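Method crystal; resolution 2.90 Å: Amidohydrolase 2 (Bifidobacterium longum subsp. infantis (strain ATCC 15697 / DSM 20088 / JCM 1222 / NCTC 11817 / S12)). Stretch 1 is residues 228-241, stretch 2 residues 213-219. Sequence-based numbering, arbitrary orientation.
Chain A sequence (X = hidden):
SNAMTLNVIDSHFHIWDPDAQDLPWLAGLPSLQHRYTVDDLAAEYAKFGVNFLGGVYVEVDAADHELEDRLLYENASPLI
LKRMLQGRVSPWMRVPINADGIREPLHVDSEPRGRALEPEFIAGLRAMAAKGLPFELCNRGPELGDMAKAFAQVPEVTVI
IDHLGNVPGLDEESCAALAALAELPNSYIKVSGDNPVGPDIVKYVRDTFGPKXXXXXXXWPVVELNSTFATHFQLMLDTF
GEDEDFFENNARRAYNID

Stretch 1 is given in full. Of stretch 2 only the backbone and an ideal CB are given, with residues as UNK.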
ATOM      1  N   THR A 228     -10.648 -11.145  -8.698  1.00 50.85           N
ATOM      2  CA  THR A 228     -11.765 -11.027  -7.774  1.00 51.23           C
ATOM      3  C   THR A 228     -11.214 -11.030  -6.356  1.00 49.86           C
ATOM      4  O   THR A 228     -10.198 -11.670  -6.075  1.00 51.83           O
ATOM      5  CB  THR A 228     -12.781 -12.165  -7.954  1.00 61.87           C
ATOM      6  OG1 THR A 228     -13.168 -12.253  -9.331  1.00 54.03           O
ATOM      7  CG2 THR A 228     -14.023 -11.918  -7.109  1.00 82.05           C
ATOM      8  N   PHE A 229     -11.884 -10.287  -5.471  1.00 48.93           N
ATOM      9  CA  PHE A 229     -11.507 -10.295  -4.061  1.00 44.37           C
ATOM     10  C   PHE A 229     -11.516 -11.715  -3.507  1.00 50.66           C
ATOM     11  O   PHE A 229     -10.570 -12.138  -2.832  1.00 49.43           O
ATOM     12  CB  PHE A 229     -12.453  -9.394  -3.263  1.00 42.99           C
ATOM     13  CG  PHE A 229     -11.935  -9.013  -1.901  1.00 47.40           C
ATOM     14  CD1 PHE A 229     -10.658  -9.371  -1.496  1.00 52.75           C
ATOM     15  CD2 PHE A 229     -12.731  -8.296  -1.024  1.00 55.99           C
ATOM     16  CE1 PHE A 229     -10.188  -9.024  -0.246  1.00 60.42           C
ATOM     17  CE2 PHE A 229     -12.265  -7.944   0.228  1.00 67.87           C
ATOM     18  CZ  PHE A 229     -10.992  -8.308   0.616  1.00 66.19           C
ATOM     19  N   ALA A 230     -12.577 -12.473  -3.796  1.00 48.80           N
ATOM     20  CA  ALA A 230     -12.640 -13.860  -3.348  1.00 45.03           C
ATOM     21  C   ALA A 230     -11.493 -14.679  -3.927  1.00 52.70           C
ATOM     22  O   ALA A 230     -10.890 -15.500  -3.226  1.00 59.62           O
ATOM     23  CB  ALA A 230     -13.987 -14.475  -3.727  1.00 39.16           C
ATOM     24  N   THR A 231     -11.174 -14.465  -5.205  1.00 50.00           N
ATOM     25  CA  THR A 231     -10.057 -15.178  -5.816  1.00 47.75           C
ATOM     26  C   THR A 231      -8.729 -14.758  -5.197  1.00 49.64           C
ATOM     27  O   THR A 231      -7.867 -15.604  -4.928  1.00 37.79           O
ATOM     28  CB  THR A 231     -10.041 -14.937  -7.326  1.00 47.00           C
ATOM     29  OG1 THR A 231     -11.328 -15.248  -7.875  1.00 61.52           O
ATOM     30  CG2 THR A 231      -8.989 -15.809  -7.993  1.00 36.95           C
ATOM     31  N   HIS A 232      -8.549 -13.457  -4.957  1.00 52.88           N
ATOM     32  CA  HIS A 232      -7.299 -12.982  -4.372  1.00 51.31           C
ATOM     33  C   HIS A 232      -7.182 -13.379  -2.907  1.00 56.69           C
ATOM     34  O   HIS A 232      -6.116 -13.822  -2.461  1.00 50.14           O
ATOM     35  CB  HIS A 232      -7.187 -11.465  -4.521  1.00 54.19           C
ATOM     36  CG  HIS A 232      -6.062 -10.867  -3.736  1.00 65.83           C
ATOM     37  ND1 HIS A 232      -4.737 -11.086  -4.046  1.00 69.60           N
ATOM     38  CD2 HIS A 232      -6.065 -10.064  -2.645  1.00 68.88           C
ATOM     39  CE1 HIS A 232      -3.971 -10.441  -3.184  1.00 72.56           C
ATOM     40  NE2 HIS A 232      -4.752  -9.813  -2.323  1.00 74.13           N
ATOM     41  N   PHE A 233      -8.264 -13.224  -2.138  1.00 60.45           N
ATOM     42  CA  PHE A 233      -8.203 -13.537  -0.714  1.00 56.40           C
ATOM     43  C   PHE A 233      -8.007 -15.027  -0.471  1.00 56.86           C
ATOM     44  O   PHE A 233      -7.338 -15.411   0.495  1.00 50.94           O
ATOM     45  CB  PHE A 233      -9.468 -13.045  -0.011  1.00 63.43           C
ATOM     46  CG  PHE A 233      -9.465 -13.276   1.473  1.00 57.19           C
ATOM     47  CD1 PHE A 233     -10.297 -14.227   2.041  1.00 57.10           C
ATOM     48  CD2 PHE A 233      -8.623 -12.549   2.298  1.00 50.57           C
ATOM     49  CE1 PHE A 233     -10.294 -14.442   3.406  1.00 65.16           C
ATOM     50  CE2 PHE A 233      -8.614 -12.761   3.663  1.00 55.96           C
ATOM     51  CZ  PHE A 233      -9.450 -13.708   4.218  1.00 66.42           C
ATOM     52  N   GLN A 234      -8.574 -15.878  -1.328  1.00 63.07           N
ATOM     53  CA  GLN A 234      -8.388 -17.314  -1.158  1.00 63.69           C
ATOM     54  C   GLN A 234      -6.967 -17.729  -1.519  1.00 58.60           C
ATOM     55  O   GLN A 234      -6.390 -18.613  -0.875  1.00 62.70           O
ATOM     56  CB  GLN A 234      -9.404 -18.084  -2.000  1.00 73.54           C
ATOM     57  CG  GLN A 234      -9.473 -19.563  -1.666  1.00 82.45           C
ATOM     58  CD  GLN A 234      -9.806 -19.810  -0.208  1.00 94.91           C
ATOM     59  OE1 GLN A 234      -8.915 -19.983   0.624  1.00 95.53           O
ATOM     60  NE2 GLN A 234     -11.095 -19.822   0.111  1.00 98.26           N
ATOM     61  N   LEU A 235      -6.387 -17.102  -2.546  1.00 52.81           N
ATOM     62  CA  LEU A 235      -5.006 -17.398  -2.910  1.00 44.82           C
ATOM     63  C   LEU A 235      -4.043 -17.032  -1.788  1.00 41.05           C
ATOM     64  O   LEU A 235      -3.013 -17.692  -1.612  1.00 44.65           O
ATOM     65  CB  LEU A 235      -4.635 -16.663  -4.200  1.00 46.59           C
ATOM     66  CG  LEU A 235      -3.203 -16.826  -4.715  1.00 47.37           C
ATOM     67  CD1 LEU A 235      -2.859 -18.296  -4.905  1.00 46.28           C
ATOM     68  CD2 LEU A 235      -3.007 -16.059  -6.013  1.00 45.13           C
HETATM   69  N   MSE A 236      -4.363 -15.995  -1.019  1.00 45.95           N
HETATM   70  CA  MSE A 236      -3.536 -15.601   0.116  1.00 55.77           C
HETATM   71  C   MSE A 236      -3.644 -16.620   1.245  1.00 52.96           C
HETATM   72  O   MSE A 236      -2.657 -16.916   1.920  1.00 47.84           O
HETATM   73  CB  MSE A 236      -3.936 -14.212   0.615  1.00 70.10           C
HETATM   74  CG  MSE A 236      -3.680 -13.084  -0.378  1.00 78.86           C
HETATM   75 SE   MSE A 236      -1.800 -12.897  -0.874  1.00 88.60          SE
HETATM   76  CE  MSE A 236      -1.799 -13.940  -2.523  1.00 81.45           C
ATOM     77  N   LEU A 237      -4.852 -17.155   1.445  1.00 57.98           N
ATOM     78  CA  LEU A 237      -5.045 -18.175   2.471  1.00 58.74           C
ATOM     79  C   LEU A 237      -4.355 -19.482   2.104  1.00 66.64           C
ATOM     80  O   LEU A 237      -3.945 -20.235   2.994  1.00 64.03           O
ATOM     81  CB  LEU A 237      -6.536 -18.411   2.708  1.00 60.59           C
ATOM     82  CG  LEU A 237      -7.332 -17.264   3.333  1.00 58.19           C
ATOM     83  CD1 LEU A 237      -8.797 -17.646   3.473  1.00 51.18           C
ATOM     84  CD2 LEU A 237      -6.747 -16.876   4.681  1.00 59.22           C
ATOM     85  N   ASP A 238      -4.222 -19.774   0.809  1.00 71.07           N
ATOM     86  CA  ASP A 238      -3.508 -20.974   0.390  1.00 73.34           C
ATOM     87  C   ASP A 238      -1.998 -20.787   0.452  1.00 75.36           C
ATOM     88  O   ASP A 238      -1.272 -21.738   0.766  1.00 82.67           O
ATOM     89  CB  ASP A 238      -3.923 -21.372  -1.028  1.00 81.41           C
ATOM     90  CG  ASP A 238      -5.385 -21.763  -1.121  1.00 92.38           C
ATOM     91  OD1 ASP A 238      -5.969 -22.139  -0.082  1.00 93.03           O
ATOM     92  OD2 ASP A 238      -5.946 -21.699  -2.234  1.00 99.95           O
ATOM     93  N   THR A 239      -1.512 -19.578   0.165  1.00 68.87           N
ATOM     94  CA  THR A 239      -0.074 -19.338   0.133  1.00 63.37           C
ATOM     95  C   THR A 239       0.499 -19.190   1.539  1.00 59.10           C
ATOM     96  O   THR A 239       1.483 -19.850   1.889  1.00 65.82           O
ATOM     97  CB  THR A 239       0.233 -18.092  -0.702  1.00 57.04           C
ATOM     98  OG1 THR A 239      -0.337 -18.235  -2.010  1.00 47.58           O
ATOM     99  CG2 THR A 239       1.735 -17.890  -0.831  1.00 57.17           C
ATOM    100  N   PHE A 240      -0.105 -18.330   2.357  1.00 56.44           N
ATOM    101  CA  PHE A 240       0.398 -18.050   3.695  1.00 58.69           C
ATOM    102  C   PHE A 240      -0.296 -18.849   4.786  1.00 57.94           C
ATOM    103  O   PHE A 240       0.314 -19.111   5.828  1.00 59.41           O
ATOM    104  CB  PHE A 240       0.253 -16.557   4.018  1.00 56.41           C
ATOM    105  CG  PHE A 240       1.122 -15.666   3.179  1.00 50.10           C
ATOM    106  CD1 PHE A 240       2.365 -15.261   3.636  1.00 47.68           C
ATOM    107  CD2 PHE A 240       0.695 -15.228   1.937  1.00 47.08           C
ATOM    108  CE1 PHE A 240       3.168 -14.440   2.870  1.00 43.97           C
ATOM    109  CE2 PHE A 240       1.493 -14.407   1.164  1.00 46.23           C
ATOM    110  CZ  PHE A 240       2.731 -14.012   1.631  1.00 48.44           C
ATOM    111  N   GLY A 241      -1.546 -19.244   4.577  1.00 47.76           N
ATOM    112  CA  GLY A 241      -2.302 -19.841   5.654  1.00 43.94           C
ATOM    113  C   GLY A 241      -2.745 -18.777   6.646  1.00 60.86           C
ATOM    114  O   GLY A 241      -2.628 -17.573   6.418  1.00 80.71           O
ATOM    115  N   UNK A 213       8.167  -8.880   7.446  1.00 50.88           N
ATOM    116  CA  UNK A 213       8.123  -7.654   6.657  1.00 48.68           C
ATOM    117  C   UNK A 213       7.292  -7.853   5.397  1.00 48.12           C
ATOM    118  O   UNK A 213       7.617  -7.339   4.324  1.00 60.29           O
ATOM    119  CB  UNK A 213       9.538  -7.200   6.292  1.00 48.68           C
ATOM    120  N   UNK A 214       6.198  -8.604   5.514  1.00 44.38           N
ATOM    121  CA  UNK A 214       5.271  -8.843   4.415  1.00 44.69           C
ATOM    122  C   UNK A 214       3.864  -8.535   4.908  1.00 46.84           C
ATOM    123  O   UNK A 214       3.427  -9.077   5.928  1.00 54.84           O
ATOM    124  CB  UNK A 214       5.374 -10.279   3.898  1.00 44.69           C
ATOM    125  N   UNK A 215       3.159  -7.669   4.184  1.00 38.64           N
ATOM    126  CA  UNK A 215       1.848  -7.182   4.588  1.00 34.45           C
ATOM    127  C   UNK A 215       0.767  -7.756   3.683  1.00 35.31           C
ATOM    128  O   UNK A 215       0.945  -7.838   2.464  1.00 40.50           O
ATOM    129  CB  UNK A 215       1.810  -5.653   4.562  1.00 34.45           C
ATOM    130  N   UNK A 216      -0.358  -8.146   4.280  1.00 38.94           N
ATOM    131  CA  UNK A 216      -1.524  -8.532   3.497  1.00 37.25           C
ATOM    132  C   UNK A 216      -2.185  -7.290   2.916  1.00 36.56           C
ATOM    133  O   UNK A 216      -2.436  -6.314   3.632  1.00 40.31           O
ATOM    134  CB  UNK A 216      -2.517  -9.322   4.351  1.00 37.25           C
ATOM    135  N   UNK A 217      -2.481  -7.337   1.621  1.00 42.57           N
ATOM    136  CA  UNK A 217      -3.098  -6.222   0.919  1.00 43.21           C
ATOM    137  C   UNK A 217      -4.125  -6.762  -0.063  1.00 54.99           C
ATOM    138  O   UNK A 217      -3.841  -7.707  -0.804  1.00 73.04           O
ATOM    139  CB  UNK A 217      -2.047  -5.374   0.199  1.00 43.21           C
ATOM    140  N   UNK A 218      -5.313  -6.162  -0.067  1.00 39.09           N
ATOM    141  CA  UNK A 218      -6.379  -6.557  -0.979  1.00 40.81           C
ATOM    142  C   UNK A 218      -6.429  -5.718  -2.246  1.00 46.01           C
ATOM    143  O   UNK A 218      -6.889  -6.213  -3.280  1.00 53.13           O
ATOM    144  CB  UNK A 218      -7.728  -6.472  -0.262  1.00 40.81           C
ATOM    145  N   UNK A 219      -5.972  -4.465  -2.188  1.00 44.47           N
ATOM    146  CA  UNK A 219      -6.062  -3.529  -3.310  1.00 44.83           C
ATOM    147  C   UNK A 219      -7.510  -3.344  -3.763  1.00 45.84           C
ATOM    148  O   UNK A 219      -7.782  -3.093  -4.939  1.00 48.77           O
ATOM    149  CB  UNK A 219      -5.206  -4.019  -4.480  1.00 44.83           C
TER

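Helix 229-239 of stretch 1 runs past strand 214-216 at 139° between their N-to-C directions, with the axes 11.6 Å apart at closest approach.

Position 213 lies beyond the reach of stretch 1. Its ideal CB has nothing of that stretch within 5.5 Å. Stretch 1 therefore sets no preference, and many side chains would do. The residue is Lys-213, whose NZ is hydrogen-bonded elsewhere in the structure.

Position 214 has extended backbone angles, and its CA-to-CB bond points toward stretch 1. The ideal CB is 4.8 Å from CE1 of Phe-240. The aromatic ring offers an apolar surface at short range. A small or medium aliphatic side chain would suit, such as valine, isoleucine or leucine. It is Val-214. Its CG1 lies 4.0 Å from CZ of Phe-240, an apolar contact.

Position 215 is the next strand residue, and its CA-to-CB bond points away. Stretch 1 does not constrain the choice. Leu-215 makes no contact with it.

At position 216 the CA-to-CB bond points sideways, and no atom of stretch 1 is within 5.5 Å of the ideal CB. A short side chain would not cross the gap. Farther out are Phe-229, His-232, Phe-233 and Met-236, so a long, largely apolar or aromatic side chain fits. Phenylalanine, tyrosine, methionine or leucine are all plausible. It is Tyr-216, with chi1 t, and it has the largest area covered by stretch 1. CG of Met-236, a selenomethionine, sits at the ring edge, 4.2 Å from CE1 of Tyr-216. The rings of Phe-233 and Tyr-216 meet obliquely, with centroids 6.0 Å apart. The OH of Tyr-216 is 3.4 Å from CE1 of Phe-229 and 3.4 Å from CD2 of Phe-233. It finds its hydrogen bond elsewhere in the structure.

Position 217 points its CA-to-CB bond away, but its backbone faces the helix. NE2 of His-232 donates a hydrogen bond to the backbone O of 217 at 2.8 Å. This bond does not depend on the side chain, so many residues would serve. It is Ser-217; its OG is hydrogen-bonded elsewhere.

Position 218 comes close to the helix start. Its ideal CB is 3.5 Å from CE1 of Phe-229 and 4.6 Å from CD2 of His-232. A small side chain, alanine, serine or perhaps threonine, suits this tight approach. It is Ser-218, with chi1 p. Its CB packs against CE1 of Phe-229, and its OG is hydrogen-bonded to a residue just outside the stretch.

Position 219 has positive phi, 57°, which favours glycine, asparagine or aspartate. Asn-219 does not touch stretch 1.

Stretch 2 (213-219) KVLYSSN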
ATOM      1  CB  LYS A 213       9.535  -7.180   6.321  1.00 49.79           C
ATOM      2  CG  LYS A 213      10.355  -6.807   7.552  1.00 62.52           C
ATOM      3  CD  LYS A 213      11.853  -6.914   7.306  1.00 78.53           C
ATOM      4  CE  LYS A 213      12.353  -5.828   6.371  1.00 85.29           C
ATOM      5  NZ  LYS A 213      13.828  -5.889   6.185  1.00 93.64           N
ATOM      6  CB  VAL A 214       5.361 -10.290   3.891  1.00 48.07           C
ATOM      7  CG1 VAL A 214       4.279 -10.547   2.863  1.00 46.58           C
ATOM      8  CG2 VAL A 214       6.733 -10.552   3.290  1.00 40.02           C
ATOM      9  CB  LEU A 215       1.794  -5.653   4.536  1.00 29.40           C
ATOM     10  CG  LEU A 215       2.919  -4.878   5.223  1.00 27.63           C
ATOM     11  CD1 LEU A 215       2.874  -3.413   4.824  1.00 32.79           C
ATOM     12  CD2 LEU A 215       2.822  -5.021   6.729  1.00 30.31           C
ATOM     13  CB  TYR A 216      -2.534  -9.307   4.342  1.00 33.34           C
ATOM     14  CG  TYR A 216      -3.916  -9.311   3.726  1.00 32.03           C
ATOM     15  CD1 TYR A 216      -4.201 -10.097   2.616  1.00 32.84           C
ATOM     16  CD2 TYR A 216      -4.931  -8.514   4.241  1.00 37.09           C
ATOM     17  CE1 TYR A 216      -5.460 -10.094   2.042  1.00 35.00           C
ATOM     18  CE2 TYR A 216      -6.192  -8.505   3.674  1.00 34.80           C
ATOM     19  CZ  TYR A 216      -6.452  -9.297   2.577  1.00 33.49           C
ATOM     20  OH  TYR A 216      -7.706  -9.290   2.013  1.00 36.45           O
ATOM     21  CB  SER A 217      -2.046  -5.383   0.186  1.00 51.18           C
ATOM     22  OG  SER A 217      -2.650  -4.533  -0.770  1.00 77.86           O
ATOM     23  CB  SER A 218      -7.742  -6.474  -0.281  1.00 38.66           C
ATOM     24  OG  SER A 218      -8.079  -5.129   0.014  1.00 29.16           O
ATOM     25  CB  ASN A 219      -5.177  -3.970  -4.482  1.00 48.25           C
ATOM     26  CG  ASN A 219      -4.814  -2.824  -5.404  1.00 64.67           C
ATOM     27  OD1 ASN A 219      -4.893  -1.656  -5.024  1.00 63.43           O
ATOM     28  ND2 ASN A 219      -4.409  -3.154  -6.626  1.00 84.96           N
TER
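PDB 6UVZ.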